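Long-range contact in lectin (Polyandrocarpa misakiensis, PDB 1BYF), which binds galactose in a calcium-dependent manner as a homodimeric C-type lectin and takes part in the tunicate's defence against microorganisms: residues H51-G56 with R116-K121. Sequence-based numbering, arbitrary orientation.
Sequences HDYWVG and RVICEK. With ZN (zinc ion), chain E.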
loop_
_atom_site.group_PDB
_atom_site.type_symbol
_atom_site.label_atom_id
_atom_site.label_comp_id
_atom_site.label_asym_id
_atom_site.label_seq_id
_atom_site.Cartn_x
_atom_site.Cartn_y
_atom_site.Cartn_z
ATOM N N HIS A 51 -10.593 -8.327 1.383
ATOM C CA HIS A 51 -11.035 -8.611 0.025
ATOM C C HIS A 51 -9.988 -9.422 -0.740
ATOM O O HIS A 51 -8.856 -9.544 -0.283
ATOM C CB HIS A 51 -11.338 -7.339 -0.762
ATOM C CG HIS A 51 -12.713 -6.795 -0.541
ATOM N ND1 HIS A 51 -13.836 -7.469 -0.979
ATOM C CD2 HIS A 51 -13.149 -5.659 0.063
ATOM C CE1 HIS A 51 -14.912 -6.767 -0.647
ATOM N NE2 HIS A 51 -14.518 -5.673 -0.023
ATOM N N ASP A 52 -10.387 -9.939 -1.894
ATOM C CA ASP A 52 -9.494 -10.705 -2.750
ATOM C C ASP A 52 -8.623 -9.764 -3.582
ATOM O O ASP A 52 -9.120 -8.753 -4.096
ATOM C CB ASP A 52 -10.285 -11.572 -3.731
ATOM C CG ASP A 52 -11.160 -12.620 -3.086
ATOM O OD1 ASP A 52 -10.876 -13.039 -1.948
ATOM O OD2 ASP A 52 -12.152 -13.032 -3.731
ATOM N N TYR A 53 -7.365 -10.137 -3.770
ATOM C CA TYR A 53 -6.431 -9.373 -4.568
ATOM C C TYR A 53 -5.624 -10.270 -5.509
ATOM O O TYR A 53 -5.190 -11.337 -5.077
ATOM C CB TYR A 53 -5.362 -8.709 -3.677
ATOM C CG TYR A 53 -5.902 -7.530 -2.904
ATOM C CD1 TYR A 53 -6.649 -7.712 -1.753
ATOM C CD2 TYR A 53 -5.655 -6.239 -3.345
ATOM C CE1 TYR A 53 -7.142 -6.628 -1.049
ATOM C CE2 TYR A 53 -6.141 -5.145 -2.647
ATOM C CZ TYR A 53 -6.885 -5.353 -1.506
ATOM O OH TYR A 53 -7.372 -4.268 -0.809
ATOM N N TRP A 54 -5.365 -9.797 -6.720
ATOM C CA TRP A 54 -4.517 -10.576 -7.616
ATOM C C TRP A 54 -3.062 -10.407 -7.170
ATOM O O TRP A 54 -2.703 -9.364 -6.619
ATOM C CB TRP A 54 -4.605 -10.082 -9.051
ATOM C CG TRP A 54 -5.842 -10.463 -9.796
ATOM C CD1 TRP A 54 -6.770 -9.632 -10.348
ATOM C CD2 TRP A 54 -6.270 -11.807 -10.078
ATOM N NE1 TRP A 54 -7.755 -10.381 -10.952
ATOM C CE2 TRP A 54 -7.473 -11.711 -10.801
ATOM C CE3 TRP A 54 -5.755 -13.070 -9.781
ATOM C CZ2 TRP A 54 -8.171 -12.839 -11.239
ATOM C CZ3 TRP A 54 -6.451 -14.192 -10.215
ATOM C CH2 TRP A 54 -7.646 -14.068 -10.939
ATOM N N VAL A 55 -2.250 -11.419 -7.405
ATOM C CA VAL A 55 -0.811 -11.364 -7.179
ATOM C C VAL A 55 -0.183 -11.871 -8.491
ATOM O O VAL A 55 -0.883 -12.465 -9.321
ATOM C CB VAL A 55 -0.239 -12.110 -5.977
ATOM C CG1 VAL A 55 -0.837 -11.588 -4.671
ATOM C CG2 VAL A 55 -0.421 -13.623 -6.070
ATOM N N GLY A 56 1.095 -11.600 -8.699
ATOM C CA GLY A 56 1.761 -11.955 -9.931
ATOM C C GLY A 56 2.268 -13.376 -10.041
ATOM O O GLY A 56 3.478 -13.562 -10.209
ATOM N N ARG A 116 -9.181 -7.211 -6.787
ATOM C CA ARG A 116 -8.387 -5.995 -6.592
ATOM C C ARG A 116 -6.965 -6.243 -7.073
ATOM O O ARG A 116 -6.579 -7.372 -7.374
ATOM C CB ARG A 116 -8.466 -5.541 -5.138
ATOM C CG ARG A 116 -9.788 -4.867 -4.783
ATOM C CD ARG A 116 -9.907 -4.632 -3.286
ATOM N NE ARG A 116 -10.979 -3.708 -2.945
ATOM C CZ ARG A 116 -12.281 -3.940 -3.050
ATOM N NH1 ARG A 116 -12.751 -5.108 -3.488
ATOM N NH2 ARG A 116 -13.146 -2.988 -2.709
ATOM N N VAL A 117 -6.189 -5.175 -7.166
ATOM C CA VAL A 117 -4.843 -5.251 -7.713
ATOM C C VAL A 117 -3.772 -4.679 -6.794
ATOM O O VAL A 117 -3.959 -3.667 -6.124
ATOM C CB VAL A 117 -4.811 -4.483 -9.055
ATOM C CG1 VAL A 117 -3.448 -4.615 -9.734
ATOM C CG2 VAL A 117 -5.910 -4.991 -9.993
ATOM N N ILE A 118 -2.627 -5.344 -6.808
ATOM C CA ILE A 118 -1.448 -4.953 -6.063
ATOM C C ILE A 118 -0.262 -4.935 -7.030
ATOM O O ILE A 118 0.036 -5.961 -7.644
ATOM C CB ILE A 118 -1.096 -5.907 -4.909
ATOM C CG1 ILE A 118 -2.320 -6.093 -4.009
ATOM C CG2 ILE A 118 0.088 -5.369 -4.112
ATOM C CD1 ILE A 118 -2.120 -7.141 -2.932
ATOM N N CYS A 119 0.366 -3.772 -7.155
ATOM C CA CYS A 119 1.523 -3.636 -8.019
ATOM C C CYS A 119 2.768 -3.322 -7.184
ATOM O O CYS A 119 2.664 -2.781 -6.081
ATOM C CB CYS A 119 1.364 -2.510 -9.036
ATOM S SG CYS A 119 -0.200 -2.497 -9.921
ATOM N N GLU A 120 3.920 -3.667 -7.756
ATOM C CA GLU A 120 5.199 -3.420 -7.122
ATOM C C GLU A 120 6.197 -2.804 -8.108
ATOM O O GLU A 120 6.078 -2.905 -9.327
ATOM C CB GLU A 120 5.825 -4.699 -6.557
ATOM C CG GLU A 120 6.374 -5.676 -7.587
ATOM C CD GLU A 120 7.192 -6.812 -7.019
ATOM O OE1 GLU A 120 6.748 -7.505 -6.077
ATOM O OE2 GLU A 120 8.322 -7.057 -7.522
ATOM N N LYS A 121 7.223 -2.196 -7.527
ATOM C CA LYS A 121 8.342 -1.657 -8.279
ATOM C C LYS A 121 9.552 -1.634 -7.339
ATOM O O LYS A 121 9.573 -0.917 -6.338
ATOM C CB LYS A 121 8.102 -0.300 -8.920
ATOM C CG LYS A 121 9.304 0.180 -9.725
ATOM C CD LYS A 121 9.059 1.575 -10.282
ATOM C CE LYS A 121 10.376 2.241 -10.658
ATOM N NZ LYS A 121 11.159 1.355 -11.570
HETATM ZN ZN ZN E . -13.180 -14.552 -3.233
HETATM O O HOH W 1 -11.670 -7.604 -4.093
#
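Arg-116 lays its guanidinium flat over one face of the His-51 ring, the two planes 9° apart and their centres 4.0 Å from each other, with NH1 over the ring near CG. Arginine suits this place because its extended aliphatic stem packs while its flat head stacks: Arg-116 CB sits over a face of the Tyr-53 ring, a CH-pi contact 3.7 Å from the centroid, and Arg-116 CD lies 3.6 Å from Tyr-53 OH. In Tyr-53, chi1 (-74°) sets CG beside the backbone N. The ring's CD2 meets Ile-118 CG1 at 3.4 Å, the side chains crossing at about a right angle; a broad flat ring and a branched apolar chain suit this buried packing.

Arg-116 bonds by N to Asp-52 O (3.1 Å) and by O to Trp-54 N (2.8 Å, nearly straight), gripping the residues flanking Tyr-53 as a parallel bridge requires. A water in the guanidinium plane accepts from NH1 and donates to Asp-52 O, while NE forms a salt bridge with Asp-9. The strands diverge at 39°, and Trp-54 O and Ile-118 N stay 4.0 Å apart, buried without partners.

Farther out, the buried Trp-54 indole satisfies its NE1 on Met-12 O, and Asp-52 OD2 binds zinc while OD1 accepts from Ser-101 N. Trp-Val-Gly at 54-56 corresponds to the WIGL motif of C-type lectins, its strand pairing with both 96-100 and the C-terminal strand 115-122.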